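Local coordinates for protein S-adenosylmethionine:2-demethylmenaquinone methyltransferase (Geobacillus kaustophilus, PDB 2PCN) that is of unknown function but belongs to the RraA-like family of compact alpha/beta proteins and assembles with two further copies of itself, at residues Leu14-Leu19 with Gly148-Asn153; Gly32-Val37 with Val134-Gly139; Glu51-Gly56 with Arg83-Val88; Val58-Gly63 with Val127-Gly132. All coordinates share one frame; numbering follows the deposited sequence.

Contact 1 (Leu14-Leu19 with Gly148-Asn153); sequences LQVCEL and GVVVAN
Gln15 O is gripped twice: Val151 N donates a hydrogen bond to it at 2.9 Å, and Val150 CA adds a CA-H...O contact at 3.3 Å. The return bond of this antiparallel hydrogen-bonded pair, Gln15 N to Val151 O at 3.0 Å, is nearly as straight. Two residues on, Cys17 N reaches Val149 O at 3.0 Å. Strand 14-16 is thereby joined to strand 148-152, which on its other edge pairs with strand 141-145; near the N terminus the chain thus adds a strand to the mixed sheet beside the last strand of the fold. Beyond the Cys17 bond a water bridges the two segments, donating to Cys17 O and accepting from Val149 N. On one face Val16 and Val150 lie side by side and point the same way, with CG2 of Val16 4.1 Å from CG1 of Val150. In Leu14 chi1 (-67°) sets CG beside the backbone N, and CD2 beyond it lies 3.6 Å from Ala152 CB, where the small methyl suits a close approach by a long side chain. Beta-branched valines suit this extended backbone, and from a second subunit Val115 and Pro114 pack on Val16 and Val150 respectively. The opposite face carries Val151, against which Trp136 rests.

Contact 2 (Gly32-Val37 with Val134-Gly139); sequences GPIATV and VRWEPG
The one hydrogen bond between these segments runs from Gly139 N to Ile34 O, 3.1 Å long and almost straight at the hydrogen (174°). Glycine suits this place because at its phi of 91° a CB would be jammed against the carbonyl O of Pro138. The bond lies where the chain leaves the short hairpin of strands 129-131 and 134-136 for strand 141-145, which runs antiparallel to strand 30-38 in the main sheet.

The apolar contact is between Ile34 and Trp136. The two side chains cross at about a right angle, and Ile34 CD1 meets CE3 at the edge of the indole, near the ring plane, at 4.0 Å. Val134 CG1 sits over one face of the same indole, offset toward the rim.

Van der Waals contacts with backbone oxygens make a third group. The other branch of Ile34, CG2, lies 3.8 Å from Glu137 O, and Thr36 CG2, anti to the carbonyl carbon, lies 3.8 Å from Trp136 O. Pro138 CG comes within 3.6 Å of Thr36 OG1, which is hydrogen-bonded to Val127 O. Arg135 and Glu137 form a salt bridge on the far side, away from strand 30-38. Across the contact, then, a single backbone bond joins the segments, while Ile34 CD1 packs against the edge of the indole, whose NE1 is satisfied by Phe131 O, and Thr36 CG2 lies against the backbone of Trp136.

Contact 3 (Glu51-Gly56 with Arg83-Val88); sequences ETVPPG and RGLAGV
Arg83 opens the second segment by curling its side chain over the end of helix 44-52. A bend at chi3 (60°) turns NE back toward that helix, and the guanidinium presents its edge to Val53 O: NH1 donates at 2.8 Å, on a lone pair and nearly in the guanidinium plane, while NH2 adds a weak bond to the same oxygen at 3.2 Å. A water also donates to Val53 O, and its second hydrogen goes to Arg83 O. Glu51 O stands 3.1 Å above the centre of the guanidinium, and NH1 has a further acceptor in Leu50 O. Arginine suits the place because a flat cation with several N-H donors can serve several carbonyl groups at a helix end, where they would tend to favour positive charge.

Gly84 follows with positive phi, a conformation it takes easily for want of a CB, as the C-prime residue of a Schellman motif that ends helix 74-82, in which Leu85 N turns back to Ala80 O. Gly84 O in turn accepts from Gly56 N at 2.8 Å; at Gly56 a CB would be jammed against the carbonyl O of Pro55. Pro55 lies alongside, its ring near Arg83 O.

Leu85 points its CB away from residues 51-56, yet CD2 still meets Val53 CG2 at 3.7 Å, the two side chains crossing at about a right angle; Leu50 and Ala80 pack on it from the two helices. Ala86 then brings CB to 3.3 Å from Gly56 O, where a methyl suits the close approach. From Gly87 the chain runs on as strand 87-90, parallel to strand 58-62.

Contact 4 (Val58-Gly63 with Val127-Gly132); sequences VLVVDG and VVLEFG
Val60 CG1 meets two hydrophobic groups at once: Phe131 CZ at 3.7 Å, approached at the ring edge in its plane, and Leu129 CD1 at 3.8 Å. Leu129 also sets CD2 beside Asp62 CB. Asp62, with CG anti to the backbone N (chi1 -178°), slides past Phe131 in the opposite direction, its CG 3.6 Å from Phe131 CD1 and its carboxylate plane turned 44° from the ring.

No direct hydrogen bond links the segments; water does that work. One water donates to Asp62 OD2 and accepts from Glu130 N at 2.9 Å, and a second donates to both Asp62 OD2 and Glu130 O. The other carboxylate oxygen, OD1, is bonded to Lys64 N, which helps fix the group's rotation.

Farther out, Phe131 is positioned by ring stacks with Trp136 and His91. The axes of strands 58-62 and 129-131 lie 65° apart, and side chains make the contact, Leu129 CD1 also reaching Val60 O at 3.4 Å. The chemistry is mixed accordingly: apolar groups pack against Val60, and the same Leu129 and Phe131 border the buried Asp62, whose carboxylate oxygens are satisfied by waters and the N-H of Lys64.

How the contacts relate
From the N terminus, residues 14-19 wait until residues 148-153 to close contact 1, the widest loop, which encloses the other three. Residues 32-37 come next and are met by residues 134-139, so contact 2 lies within contact 1. Inside contact 2, contacts 3 and 4 cross: residues 51-56 and 58-63 are followed by 83-88, which ends contact 3, and only then by 127-132, which ends contact 4. Contact 3 ties the ends of two helices beside the parallel strands 58-62 and 87-90; contacts 2 and 4 lay the hairpin of strands 129-131 and 134-136 against strands 30-38 and 58-62. Contact 1 touches this hairpin too, through Cys17 and Val151 on strand 134-136 and Glu18 on Gly132.

Contact 1 (Leu14-Leu19 with Gly148-Asn153)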
loop_
_atom_site.group_PDB
_atom_site.type_symbol
_atom_site.label_atom_id
_atom_site.label_comp_id
_atom_site.label_asym_id
_atom_site.label_seq_id
_atom_site.Cartn_x
_atom_site.Cartn_y
_atom_site.Cartn_z
ATOM N N LEU A 14 19.506 18.424 6.287
ATOM C CA LEU A 14 18.730 17.534 5.437
ATOM C C LEU A 14 17.401 18.060 4.928
ATOM O O LEU A 14 16.756 18.901 5.554
ATOM C CB LEU A 14 18.452 16.218 6.173
ATOM C CG LEU A 14 19.595 15.260 6.502
ATOM C CD1 LEU A 14 19.070 14.150 7.400
ATOM C CD2 LEU A 14 20.172 14.684 5.220
ATOM N N GLN A 15 17.016 17.540 3.769
ATOM C CA GLN A 15 15.739 17.839 3.152
ATOM C C GLN A 15 15.019 16.504 3.279
ATOM O O GLN A 15 15.595 15.461 2.972
ATOM C CB GLN A 15 15.907 18.187 1.675
ATOM C CG GLN A 15 16.395 19.597 1.418
ATOM C CD GLN A 15 16.447 19.904 -0.056
ATOM O OE1 GLN A 15 17.443 19.629 -0.727
ATOM N NE2 GLN A 15 15.361 20.459 -0.578
ATOM N N VAL A 16 13.778 16.528 3.746
ATOM C CA VAL A 16 13.012 15.301 3.912
ATOM C C VAL A 16 11.893 15.248 2.882
ATOM O O VAL A 16 11.021 16.115 2.856
ATOM C CB VAL A 16 12.408 15.211 5.329
ATOM C CG1 VAL A 16 11.618 13.922 5.478
ATOM C CG2 VAL A 16 13.518 15.273 6.368
ATOM N N CYS A 17 11.927 14.231 2.025
ATOM C CA CYS A 17 10.913 14.084 0.993
ATOM C C CYS A 17 9.535 13.875 1.614
ATOM O O CYS A 17 9.354 13.025 2.490
ATOM C CB CYS A 17 11.261 12.909 0.075
ATOM S SG CYS A 17 10.196 12.795 -1.381
ATOM N N GLU A 18 8.566 14.656 1.148
ATOM C CA GLU A 18 7.200 14.596 1.654
ATOM C C GLU A 18 6.343 13.605 0.880
ATOM O O GLU A 18 5.254 13.233 1.319
ATOM C CB GLU A 18 6.572 15.987 1.582
ATOM C CG GLU A 18 7.294 17.021 2.421
ATOM C CD GLU A 18 6.899 18.437 2.057
ATOM O OE1 GLU A 18 5.686 18.704 1.936
ATOM O OE2 GLU A 18 7.806 19.282 1.899
ATOM N N LEU A 19 6.839 13.186 -0.275
ATOM C CA LEU A 19 6.125 12.235 -1.109
ATOM C C LEU A 19 6.464 10.807 -0.691
ATOM O O LEU A 19 7.629 10.407 -0.708
ATOM C CB LEU A 19 6.503 12.448 -2.576
ATOM C CG LEU A 19 5.926 11.484 -3.616
ATOM C CD1 LEU A 19 4.407 11.620 -3.677
ATOM C CD2 LEU A 19 6.540 11.791 -4.973
ATOM N N GLY A 148 11.621 6.349 4.747
ATOM C CA GLY A 148 11.517 7.537 3.922
ATOM C C GLY A 148 12.746 7.814 3.086
ATOM O O GLY A 148 13.585 6.936 2.878
ATOM N N VAL A 149 12.846 9.049 2.606
ATOM C CA VAL A 149 13.962 9.475 1.773
ATOM C C VAL A 149 14.430 10.860 2.206
ATOM O O VAL A 149 13.627 11.782 2.332
ATOM C CB VAL A 149 13.539 9.540 0.289
ATOM C CG1 VAL A 149 14.708 10.017 -0.567
ATOM C CG2 VAL A 149 13.046 8.172 -0.175
ATOM N N VAL A 150 15.732 10.998 2.436
ATOM C CA VAL A 150 16.305 12.270 2.848
ATOM C C VAL A 150 17.479 12.628 1.947
ATOM O O VAL A 150 18.204 11.750 1.474
ATOM C CB VAL A 150 16.769 12.230 4.321
ATOM C CG1 VAL A 150 15.583 11.892 5.217
ATOM C CG2 VAL A 150 17.887 11.214 4.502
ATOM N N VAL A 151 17.658 13.924 1.716
ATOM C CA VAL A 151 18.719 14.411 0.844
ATOM C C VAL A 151 19.656 15.394 1.538
ATOM O O VAL A 151 19.209 16.332 2.196
ATOM C CB VAL A 151 18.116 15.113 -0.390
ATOM C CG1 VAL A 151 19.222 15.639 -1.287
ATOM C CG2 VAL A 151 17.218 14.145 -1.147
ATOM N N ALA A 152 20.959 15.174 1.381
ATOM C CA ALA A 152 21.973 16.051 1.962
ATOM C C ALA A 152 22.789 16.628 0.805
ATOM O O ALA A 152 22.848 16.034 -0.271
ATOM C CB ALA A 152 22.876 15.262 2.905
ATOM N N ASN A 153 23.416 17.781 1.014
ATOM C CA ASN A 153 24.201 18.390 -0.053
ATOM C C ASN A 153 25.607 17.814 -0.171
ATOM O O ASN A 153 26.421 18.300 -0.957
ATOM C CB ASN A 153 24.265 19.908 0.136
ATOM C CG ASN A 153 22.948 20.590 -0.189
ATOM O OD1 ASN A 153 22.822 21.809 -0.072
ATOM N ND2 ASN A 153 21.959 19.803 -0.606
HETATM O O HOH W 1 10.307 10.608 3.273
#

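Contact 2 (Gly32-Val37 with Val134-Gly139)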
loop_
_atom_site.group_PDB
_atom_site.type_symbol
_atom_site.label_atom_id
_atom_site.label_comp_id
_atom_site.label_asym_id
_atom_site.label_seq_id
_atom_site.Cartn_x
_atom_site.Cartn_y
_atom_site.Cartn_z
ATOM N N GLY A 32 23.433 7.084 -2.076
ATOM C CA GLY A 32 24.554 7.420 -2.930
ATOM C C GLY A 32 24.386 8.775 -3.590
ATOM O O GLY A 32 23.359 9.432 -3.412
ATOM N N PRO A 33 25.384 9.219 -4.369
ATOM C CA PRO A 33 25.345 10.509 -5.062
ATOM C C PRO A 33 24.215 10.551 -6.081
ATOM O O PRO A 33 23.975 9.584 -6.800
ATOM C CB PRO A 33 26.724 10.590 -5.710
ATOM C CG PRO A 33 27.011 9.164 -6.034
ATOM C CD PRO A 33 26.571 8.444 -4.771
ATOM N N ILE A 34 23.533 11.686 -6.133
ATOM C CA ILE A 34 22.411 11.896 -7.034
ATOM C C ILE A 34 22.792 12.300 -8.459
ATOM O O ILE A 34 23.687 13.113 -8.671
ATOM C CB ILE A 34 21.475 13.001 -6.476
ATOM C CG1 ILE A 34 20.753 12.501 -5.226
ATOM C CG2 ILE A 34 20.494 13.449 -7.541
ATOM C CD1 ILE A 34 19.884 13.565 -4.570
ATOM N N ALA A 35 22.094 11.704 -9.419
ATOM C CA ALA A 35 22.233 12.009 -10.837
ATOM C C ALA A 35 20.775 12.322 -11.162
ATOM O O ALA A 35 19.883 11.599 -10.711
ATOM C CB ALA A 35 22.697 10.787 -11.613
ATOM N N THR A 36 20.521 13.385 -11.922
ATOM C CA THR A 36 19.142 13.767 -12.223
ATOM C C THR A 36 18.688 13.665 -13.670
ATOM O O THR A 36 19.478 13.801 -14.609
ATOM C CB THR A 36 18.853 15.220 -11.777
ATOM O OG1 THR A 36 19.652 16.122 -12.554
ATOM C CG2 THR A 36 19.174 15.410 -10.301
ATOM N N VAL A 37 17.390 13.440 -13.830
ATOM C CA VAL A 37 16.754 13.362 -15.139
ATOM C C VAL A 37 15.366 13.972 -14.986
ATOM O O VAL A 37 14.614 13.602 -14.083
ATOM C CB VAL A 37 16.590 11.907 -15.634
ATOM C CG1 VAL A 37 15.946 11.909 -17.014
ATOM C CG2 VAL A 37 17.934 11.210 -15.684
ATOM N N VAL A 134 11.100 18.789 -2.142
ATOM C CA VAL A 134 12.556 18.717 -2.087
ATOM C C VAL A 134 13.220 19.230 -3.362
ATOM O O VAL A 134 12.684 19.082 -4.460
ATOM C CB VAL A 134 13.025 17.251 -1.837
ATOM C CG1 VAL A 134 14.539 17.124 -2.017
ATOM C CG2 VAL A 134 12.632 16.819 -0.435
ATOM N N ARG A 135 14.387 19.846 -3.202
ATOM C CA ARG A 135 15.160 20.348 -4.332
ATOM C C ARG A 135 16.268 19.318 -4.517
ATOM O O ARG A 135 17.139 19.177 -3.656
ATOM C CB ARG A 135 15.758 21.719 -3.998
ATOM C CG ARG A 135 16.547 22.371 -5.125
ATOM C CD ARG A 135 17.350 23.557 -4.592
ATOM N NE ARG A 135 18.074 24.274 -5.639
ATOM C CZ ARG A 135 17.493 25.027 -6.567
ATOM N NH1 ARG A 135 16.175 25.164 -6.582
ATOM N NH2 ARG A 135 18.231 25.646 -7.480
ATOM N N TRP A 136 16.220 18.588 -5.628
ATOM C CA TRP A 136 17.200 17.546 -5.920
ATOM C C TRP A 136 18.292 18.068 -6.855
ATOM O O TRP A 136 18.048 18.282 -8.040
ATOM C CB TRP A 136 16.504 16.344 -6.572
ATOM C CG TRP A 136 15.237 15.925 -5.878
ATOM C CD1 TRP A 136 14.037 16.574 -5.900
ATOM C CD2 TRP A 136 15.051 14.765 -5.057
ATOM N NE1 TRP A 136 13.112 15.890 -5.146
ATOM C CE2 TRP A 136 13.709 14.775 -4.617
ATOM C CE3 TRP A 136 15.888 13.717 -4.652
ATOM C CZ2 TRP A 136 13.181 13.774 -3.790
ATOM C CZ3 TRP A 136 15.364 12.721 -3.829
ATOM C CH2 TRP A 136 14.023 12.759 -3.409
ATOM N N GLU A 137 19.495 18.249 -6.317
ATOM C CA GLU A 137 20.620 18.767 -7.090
ATOM C C GLU A 137 21.659 17.717 -7.463
ATOM O O GLU A 137 21.968 16.827 -6.676
ATOM C CB GLU A 137 21.320 19.883 -6.306
ATOM C CG GLU A 137 20.490 21.136 -6.096
ATOM C CD GLU A 137 21.233 22.188 -5.289
ATOM O OE1 GLU A 137 22.418 22.441 -5.593
ATOM O OE2 GLU A 137 20.630 22.764 -4.359
ATOM N N PRO A 138 22.215 17.809 -8.681
ATOM C CA PRO A 138 23.229 16.842 -9.104
ATOM C C PRO A 138 24.406 16.918 -8.131
ATOM O O PRO A 138 24.802 18.006 -7.720
ATOM C CB PRO A 138 23.609 17.333 -10.499
ATOM C CG PRO A 138 22.333 17.933 -10.998
ATOM C CD PRO A 138 21.849 18.706 -9.791
ATOM N N GLY A 139 24.953 15.769 -7.753
ATOM C CA GLY A 139 26.076 15.776 -6.832
ATOM C C GLY A 139 25.656 15.678 -5.378
ATOM O O GLY A 139 26.477 15.370 -4.513
#

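Contact 3 (Glu51-Gly56 with Arg83-Val88)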
loop_
_atom_site.group_PDB
_atom_site.type_symbol
_atom_site.label_atom_id
_atom_site.label_comp_id
_atom_site.label_asym_id
_atom_site.label_seq_id
_atom_site.Cartn_x
_atom_site.Cartn_y
_atom_site.Cartn_z
ATOM N N GLU A 51 22.912 4.156 -18.483
ATOM C CA GLU A 51 24.019 3.553 -19.217
ATOM C C GLU A 51 25.318 4.338 -19.064
ATOM O O GLU A 51 26.377 3.855 -19.457
ATOM C CB GLU A 51 23.676 3.454 -20.708
ATOM C CG GLU A 51 22.363 2.756 -21.010
ATOM C CD GLU A 51 22.024 2.770 -22.489
ATOM O OE1 GLU A 51 22.153 3.839 -23.121
ATOM O OE2 GLU A 51 21.615 1.717 -23.019
ATOM N N THR A 52 25.246 5.528 -18.473
ATOM C CA THR A 52 26.436 6.361 -18.332
ATOM C C THR A 52 26.854 6.858 -16.947
ATOM O O THR A 52 28.027 7.168 -16.749
ATOM C CB THR A 52 26.331 7.590 -19.250
ATOM O OG1 THR A 52 25.179 8.358 -18.881
ATOM C CG2 THR A 52 26.201 7.152 -20.706
ATOM N N VAL A 53 25.933 6.944 -15.988
ATOM C CA VAL A 53 26.316 7.437 -14.663
ATOM C C VAL A 53 27.308 6.515 -13.939
ATOM O O VAL A 53 27.352 5.311 -14.188
ATOM C CB VAL A 53 25.081 7.674 -13.756
ATOM C CG1 VAL A 53 24.174 8.717 -14.384
ATOM C CG2 VAL A 53 24.326 6.365 -13.530
ATOM N N PRO A 54 28.125 7.081 -13.035
ATOM C CA PRO A 54 29.122 6.315 -12.277
ATOM C C PRO A 54 28.509 5.258 -11.365
ATOM O O PRO A 54 27.363 5.382 -10.940
ATOM C CB PRO A 54 29.845 7.393 -11.466
ATOM C CG PRO A 54 29.679 8.623 -12.289
ATOM C CD PRO A 54 28.244 8.519 -12.737
ATOM N N PRO A 55 29.273 4.198 -11.057
ATOM C CA PRO A 55 28.776 3.135 -10.179
ATOM C C PRO A 55 28.449 3.736 -8.811
ATOM O O PRO A 55 29.122 4.666 -8.361
ATOM C CB PRO A 55 29.958 2.164 -10.107
ATOM C CG PRO A 55 30.643 2.365 -11.430
ATOM C CD PRO A 55 30.613 3.867 -11.574
ATOM N N GLY A 56 27.418 3.211 -8.155
ATOM C CA GLY A 56 27.041 3.717 -6.844
ATOM C C GLY A 56 26.046 4.863 -6.888
ATOM O O GLY A 56 25.511 5.277 -5.856
ATOM N N ARG A 83 25.679 -2.223 -14.166
ATOM C CA ARG A 83 26.656 -1.149 -14.015
ATOM C C ARG A 83 26.888 -0.738 -12.561
ATOM O O ARG A 83 27.537 0.268 -12.282
ATOM C CB ARG A 83 26.241 0.054 -14.874
ATOM C CG ARG A 83 26.031 -0.317 -16.333
ATOM C CD ARG A 83 25.943 0.892 -17.259
ATOM N NE ARG A 83 27.157 1.705 -17.218
ATOM C CZ ARG A 83 27.286 2.823 -16.512
ATOM N NH1 ARG A 83 26.270 3.275 -15.789
ATOM N NH2 ARG A 83 28.437 3.488 -16.520
ATOM N N GLY A 84 26.351 -1.531 -11.638
ATOM C CA GLY A 84 26.535 -1.273 -10.222
ATOM C C GLY A 84 25.948 -0.005 -9.630
ATOM O O GLY A 84 26.546 0.590 -8.738
ATOM N N LEU A 85 24.781 0.415 -10.104
ATOM C CA LEU A 85 24.156 1.610 -9.557
ATOM C C LEU A 85 23.503 1.250 -8.221
ATOM O O LEU A 85 23.202 0.082 -7.965
ATOM C CB LEU A 85 23.115 2.163 -10.539
ATOM C CG LEU A 85 23.657 2.757 -11.850
ATOM C CD1 LEU A 85 24.426 1.706 -12.621
ATOM C CD2 LEU A 85 22.508 3.287 -12.695
ATOM N N ALA A 86 23.303 2.248 -7.365
ATOM C CA ALA A 86 22.694 2.028 -6.054
ATOM C C ALA A 86 21.180 1.857 -6.160
ATOM O O ALA A 86 20.594 0.994 -5.499
ATOM C CB ALA A 86 23.021 3.196 -5.126
ATOM N N GLY A 87 20.550 2.681 -6.990
ATOM C CA GLY A 87 19.112 2.584 -7.153
ATOM C C GLY A 87 18.515 3.697 -7.986
ATOM O O GLY A 87 19.235 4.541 -8.524
ATOM N N VAL A 88 17.191 3.689 -8.096
ATOM C CA VAL A 88 16.470 4.698 -8.860
ATOM C C VAL A 88 15.258 5.168 -8.057
ATOM O O VAL A 88 14.575 4.362 -7.425
ATOM C CB VAL A 88 15.964 4.128 -10.213
ATOM C CG1 VAL A 88 15.382 5.250 -11.064
ATOM C CG2 VAL A 88 17.101 3.419 -10.952
HETATM O O HOH W 2 28.282 2.726 -13.513
#

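Contact 4 (Val58-Gly63 with Val127-Gly132)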
loop_
_atom_site.group_PDB
_atom_site.type_symbol
_atom_site.label_atom_id
_atom_site.label_comp_id
_atom_site.label_asym_id
_atom_site.label_seq_id
_atom_site.Cartn_x
_atom_site.Cartn_y
_atom_site.Cartn_z
ATOM N N VAL A 58 22.632 7.072 -7.549
ATOM C CA VAL A 58 21.205 6.889 -7.334
ATOM C C VAL A 58 20.584 7.847 -8.345
ATOM O O VAL A 58 20.740 9.062 -8.228
ATOM C CB VAL A 58 20.751 7.304 -5.919
ATOM C CG1 VAL A 58 19.227 7.351 -5.866
ATOM C CG2 VAL A 58 21.265 6.305 -4.888
ATOM N N LEU A 59 19.912 7.304 -9.352
ATOM C CA LEU A 59 19.285 8.143 -10.364
ATOM C C LEU A 59 17.929 8.616 -9.864
ATOM O O LEU A 59 17.089 7.806 -9.475
ATOM C CB LEU A 59 19.100 7.364 -11.670
ATOM C CG LEU A 59 18.559 8.208 -12.831
ATOM C CD1 LEU A 59 19.638 9.172 -13.299
ATOM C CD2 LEU A 59 18.131 7.313 -13.975
ATOM N N VAL A 60 17.724 9.930 -9.857
ATOM C CA VAL A 60 16.457 10.502 -9.428
ATOM C C VAL A 60 15.783 11.022 -10.689
ATOM O O VAL A 60 16.344 11.859 -11.403
ATOM C CB VAL A 60 16.666 11.666 -8.431
ATOM C CG1 VAL A 60 15.321 12.229 -7.994
ATOM C CG2 VAL A 60 17.446 11.167 -7.221
ATOM N N VAL A 61 14.588 10.511 -10.963
ATOM C CA VAL A 61 13.843 10.898 -12.155
ATOM C C VAL A 61 12.526 11.601 -11.835
ATOM O O VAL A 61 11.662 11.041 -11.162
ATOM C CB VAL A 61 13.527 9.659 -13.020
ATOM C CG1 VAL A 61 12.699 10.060 -14.232
ATOM C CG2 VAL A 61 14.821 8.983 -13.450
ATOM N N ASP A 62 12.377 12.835 -12.306
ATOM C CA ASP A 62 11.133 13.550 -12.078
ATOM C C ASP A 62 10.256 13.358 -13.308
ATOM O O ASP A 62 10.478 13.984 -14.345
ATOM C CB ASP A 62 11.373 15.042 -11.848
ATOM C CG ASP A 62 10.083 15.793 -11.562
ATOM O OD1 ASP A 62 9.022 15.136 -11.502
ATOM O OD2 ASP A 62 10.123 17.030 -11.398
ATOM N N GLY A 63 9.276 12.472 -13.189
ATOM C CA GLY A 63 8.368 12.204 -14.289
ATOM C C GLY A 63 7.056 12.943 -14.107
ATOM O O GLY A 63 6.044 12.601 -14.721
ATOM N N VAL A 127 19.852 18.496 -14.370
ATOM C CA VAL A 127 19.211 19.756 -14.010
ATOM C C VAL A 127 18.688 19.612 -12.584
ATOM O O VAL A 127 18.631 18.504 -12.049
ATOM C CB VAL A 127 18.019 20.096 -14.945
ATOM C CG1 VAL A 127 18.518 20.330 -16.366
ATOM C CG2 VAL A 127 16.992 18.978 -14.916
ATOM N N VAL A 128 18.321 20.729 -11.964
ATOM C CA VAL A 128 17.793 20.687 -10.609
ATOM C C VAL A 128 16.327 20.276 -10.683
ATOM O O VAL A 128 15.551 20.851 -11.445
ATOM C CB VAL A 128 17.902 22.063 -9.923
ATOM C CG1 VAL A 128 17.273 22.006 -8.541
ATOM C CG2 VAL A 128 19.366 22.476 -9.822
ATOM N N LEU A 129 15.956 19.265 -9.904
ATOM C CA LEU A 129 14.583 18.788 -9.898
ATOM C C LEU A 129 13.860 19.359 -8.690
ATOM O O LEU A 129 14.484 19.675 -7.674
ATOM C CB LEU A 129 14.549 17.257 -9.837
ATOM C CG LEU A 129 15.396 16.499 -10.860
ATOM C CD1 LEU A 129 15.318 15.011 -10.562
ATOM C CD2 LEU A 129 14.911 16.794 -12.273
ATOM N N GLU A 130 12.545 19.492 -8.806
ATOM C CA GLU A 130 11.738 20.018 -7.718
ATOM C C GLU A 130 10.418 19.273 -7.567
ATOM O O GLU A 130 9.478 19.497 -8.326
ATOM C CB GLU A 130 11.460 21.508 -7.937
ATOM C CG GLU A 130 12.675 22.397 -7.765
ATOM C CD GLU A 130 12.385 23.850 -8.091
ATOM O OE1 GLU A 130 11.415 24.402 -7.530
ATOM O OE2 GLU A 130 13.131 24.437 -8.904
ATOM N N PHE A 131 10.359 18.377 -6.586
ATOM C CA PHE A 131 9.142 17.622 -6.309
ATOM C C PHE A 131 9.209 17.030 -4.907
ATOM O O PHE A 131 10.292 16.900 -4.331
ATOM C CB PHE A 131 8.927 16.502 -7.338
ATOM C CG PHE A 131 9.950 15.403 -7.276
ATOM C CD1 PHE A 131 11.091 15.449 -8.073
ATOM C CD2 PHE A 131 9.765 14.312 -6.429
ATOM C CE1 PHE A 131 12.035 14.419 -8.032
ATOM C CE2 PHE A 131 10.704 13.277 -6.379
ATOM C CZ PHE A 131 11.842 13.333 -7.185
ATOM N N GLY A 132 8.049 16.681 -4.362
ATOM C CA GLY A 132 7.995 16.105 -3.030
ATOM C C GLY A 132 8.491 17.064 -1.968
ATOM O O GLY A 132 8.908 16.644 -0.889
HETATM O O HOH W 3 11.597 19.082 -11.510
HETATM O O HOH W 4 7.646 17.976 -10.601
#